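Local coordinates for naphthalene dioxygenase large subunit (Rhodococcus sp., PDB 2B1X), which is the large subunit of a Rieske-type non-haem iron oxygenase, carrying an Fe2/S2 cluster and a separate iron(III) ion, at residues A149-L154 with Y176-L181. Numbering follows the deposited sequence.
Sequences ASYKGL and YLDIVL
The phenol ring of Tyr151 and the carboxylate of Asp178 lie nearly in one plane, 18° apart, and meet at the ring's edge, where Tyr151 OH donates to Asp178 OD1 over 2.6 Å. OD1 takes this short bond on its syn side, 17° out of the carboxylate plane. One face of the ring carries Lys152 CG, 3.4 Å above the plane and displaced toward the rim, while Leu177 CD1 approaches Tyr151 CD1 obliquely at 4.2 Å. Tyr151 CG stands anti to the backbone N (chi1 -175°), beside the carbonyl carbon, and the CA-CB bond points toward the helix. The lysine chain, bent at chi2 and chi4, continues past the ring and brings NZ to the same oxygen, 3.1 Å from Asp178 OD1, in a salt bridge that arrives from above the carboxylate plane. Two donors thus grip OD1 from different directions, and Gln284 bonds to OD2, which together would fix the carboxylate's rotation and probably favour its charged form. Alongside the polar cluster Leu154 and Leu181 cross at about a right angle, Leu154 CD2 lying 3.7 Å from Leu181 CD1; Lys152 CB rests on that same methyl at 4.0 Å. Leu154 also touches Phe48 and His51, and helix 166-170 packs against Tyr151. Tyr151, Lys152 and Leu154 all belong to a type I' turn, whose Gly153 adopts a backbone conformation suited to glycine. The turn closes a two-residue beta hairpin of antiparallel strands 147-151 and 154-158, which meets helix 174-181 where the Rieske and catalytic portions of the large subunit adjoin.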
loop_
_atom_site.group_PDB
_atom_site.type_symbol
_atom_site.label_atom_id
_atom_site.label_comp_id
_atom_site.label_asym_id
_atom_site.label_seq_id
_atom_site.Cartn_x
_atom_site.Cartn_y
_atom_site.Cartn_z
ATOM N N ALA A 149 -24.009 26.399 -7.511
ATOM C CA ALA A 149 -24.661 27.007 -8.678
ATOM C C ALA A 149 -24.601 26.090 -9.879
ATOM O O ALA A 149 -23.849 25.125 -9.905
ATOM C CB ALA A 149 -24.026 28.389 -9.041
ATOM N N SER A 150 -25.396 26.438 -10.883
ATOM C CA SER A 150 -25.529 25.698 -12.114
ATOM C C SER A 150 -25.287 26.617 -13.323
ATOM O O SER A 150 -25.709 27.782 -13.322
ATOM C CB SER A 150 -26.963 25.179 -12.199
ATOM O OG SER A 150 -26.957 23.793 -12.462
ATOM N N TYR A 151 -24.602 26.109 -14.335
ATOM C CA TYR A 151 -24.638 26.743 -15.636
ATOM C C TYR A 151 -25.007 25.715 -16.686
ATOM O O TYR A 151 -24.294 24.739 -16.899
ATOM C CB TYR A 151 -23.333 27.465 -15.989
ATOM C CG TYR A 151 -23.464 28.224 -17.300
ATOM C CD1 TYR A 151 -22.912 27.718 -18.483
ATOM C CD2 TYR A 151 -24.169 29.424 -17.356
ATOM C CE1 TYR A 151 -23.057 28.410 -19.686
ATOM C CE2 TYR A 151 -24.309 30.120 -18.544
ATOM C CZ TYR A 151 -23.740 29.618 -19.700
ATOM O OH TYR A 151 -23.893 30.310 -20.870
ATOM N N LYS A 152 -26.154 25.925 -17.319
ATOM C CA LYS A 152 -26.654 25.029 -18.367
ATOM C C LYS A 152 -26.570 23.533 -18.040
ATOM O O LYS A 152 -26.061 22.750 -18.864
ATOM C CB LYS A 152 -25.964 25.317 -19.714
ATOM C CG LYS A 152 -26.028 26.780 -20.174
ATOM C CD LYS A 152 -27.242 27.069 -20.994
ATOM C CE LYS A 152 -27.563 28.563 -21.023
ATOM N NZ LYS A 152 -27.034 29.241 -22.209
ATOM N N GLY A 153 -27.068 23.137 -16.868
ATOM C CA GLY A 153 -27.051 21.736 -16.432
ATOM C C GLY A 153 -25.844 21.263 -15.607
ATOM O O GLY A 153 -25.915 20.240 -14.934
ATOM N N LEU A 154 -24.763 22.030 -15.647
ATOM C CA LEU A 154 -23.533 21.738 -14.928
ATOM C C LEU A 154 -23.564 22.317 -13.500
ATOM O O LEU A 154 -23.566 23.548 -13.302
ATOM C CB LEU A 154 -22.340 22.323 -15.708
ATOM C CG LEU A 154 -21.585 21.520 -16.783
ATOM C CD1 LEU A 154 -22.478 20.789 -17.723
ATOM C CD2 LEU A 154 -20.621 22.433 -17.571
ATOM N N TYR A 176 -18.625 29.811 -25.308
ATOM C CA TYR A 176 -18.146 28.555 -25.884
ATOM C C TYR A 176 -18.809 27.353 -25.236
ATOM O O TYR A 176 -19.116 26.390 -25.915
ATOM C CB TYR A 176 -16.615 28.474 -25.757
ATOM C CG TYR A 176 -15.952 29.615 -26.482
ATOM C CD1 TYR A 176 -15.478 30.735 -25.787
ATOM C CD2 TYR A 176 -15.842 29.606 -27.879
ATOM C CE1 TYR A 176 -14.888 31.823 -26.471
ATOM C CE2 TYR A 176 -15.263 30.669 -28.557
ATOM C CZ TYR A 176 -14.777 31.776 -27.861
ATOM O OH TYR A 176 -14.221 32.856 -28.568
ATOM N N LEU A 177 -19.015 27.398 -23.931
ATOM C CA LEU A 177 -19.759 26.328 -23.251
ATOM C C LEU A 177 -21.145 26.135 -23.882
ATOM O O LEU A 177 -21.605 25.008 -24.063
ATOM C CB LEU A 177 -19.905 26.621 -21.767
ATOM C CG LEU A 177 -18.608 26.555 -20.925
ATOM C CD1 LEU A 177 -18.950 26.983 -19.483
ATOM C CD2 LEU A 177 -17.936 25.163 -20.933
ATOM N N ASP A 178 -21.799 27.231 -24.233
ATOM C CA ASP A 178 -23.110 27.153 -24.909
ATOM C C ASP A 178 -23.075 26.267 -26.152
ATOM O O ASP A 178 -24.005 25.512 -26.428
ATOM C CB ASP A 178 -23.572 28.544 -25.366
ATOM C CG ASP A 178 -23.958 29.446 -24.217
ATOM O OD1 ASP A 178 -24.032 28.961 -23.047
ATOM O OD2 ASP A 178 -24.193 30.670 -24.415
ATOM N N ILE A 179 -22.002 26.405 -26.923
ATOM C CA ILE A 179 -21.831 25.673 -28.171
ATOM C C ILE A 179 -21.833 24.156 -27.947
ATOM O O ILE A 179 -22.264 23.405 -28.801
ATOM C CB ILE A 179 -20.544 26.141 -28.857
ATOM C CG1 ILE A 179 -20.752 27.530 -29.486
ATOM C CG2 ILE A 179 -20.084 25.139 -29.952
ATOM C CD1 ILE A 179 -19.480 28.169 -30.040
ATOM N N VAL A 180 -21.361 23.735 -26.781
ATOM C CA VAL A 180 -21.302 22.329 -26.410
ATOM C C VAL A 180 -22.536 21.911 -25.583
ATOM O O VAL A 180 -23.044 20.816 -25.752
ATOM C CB VAL A 180 -19.961 22.051 -25.660
ATOM C CG1 VAL A 180 -20.071 20.957 -24.642
ATOM C CG2 VAL A 180 -18.830 21.767 -26.672
ATOM N N LEU A 181 -23.044 22.793 -24.733
ATOM C CA LEU A 181 -24.080 22.398 -23.764
ATOM C C LEU A 181 -25.521 22.729 -24.153
ATOM O O LEU A 181 -26.454 22.096 -23.650
ATOM C CB LEU A 181 -23.811 23.016 -22.390
ATOM C CG LEU A 181 -22.436 22.830 -21.733
ATOM C CD1 LEU A 181 -22.384 23.707 -20.515
ATOM C CD2 LEU A 181 -22.143 21.373 -21.361
#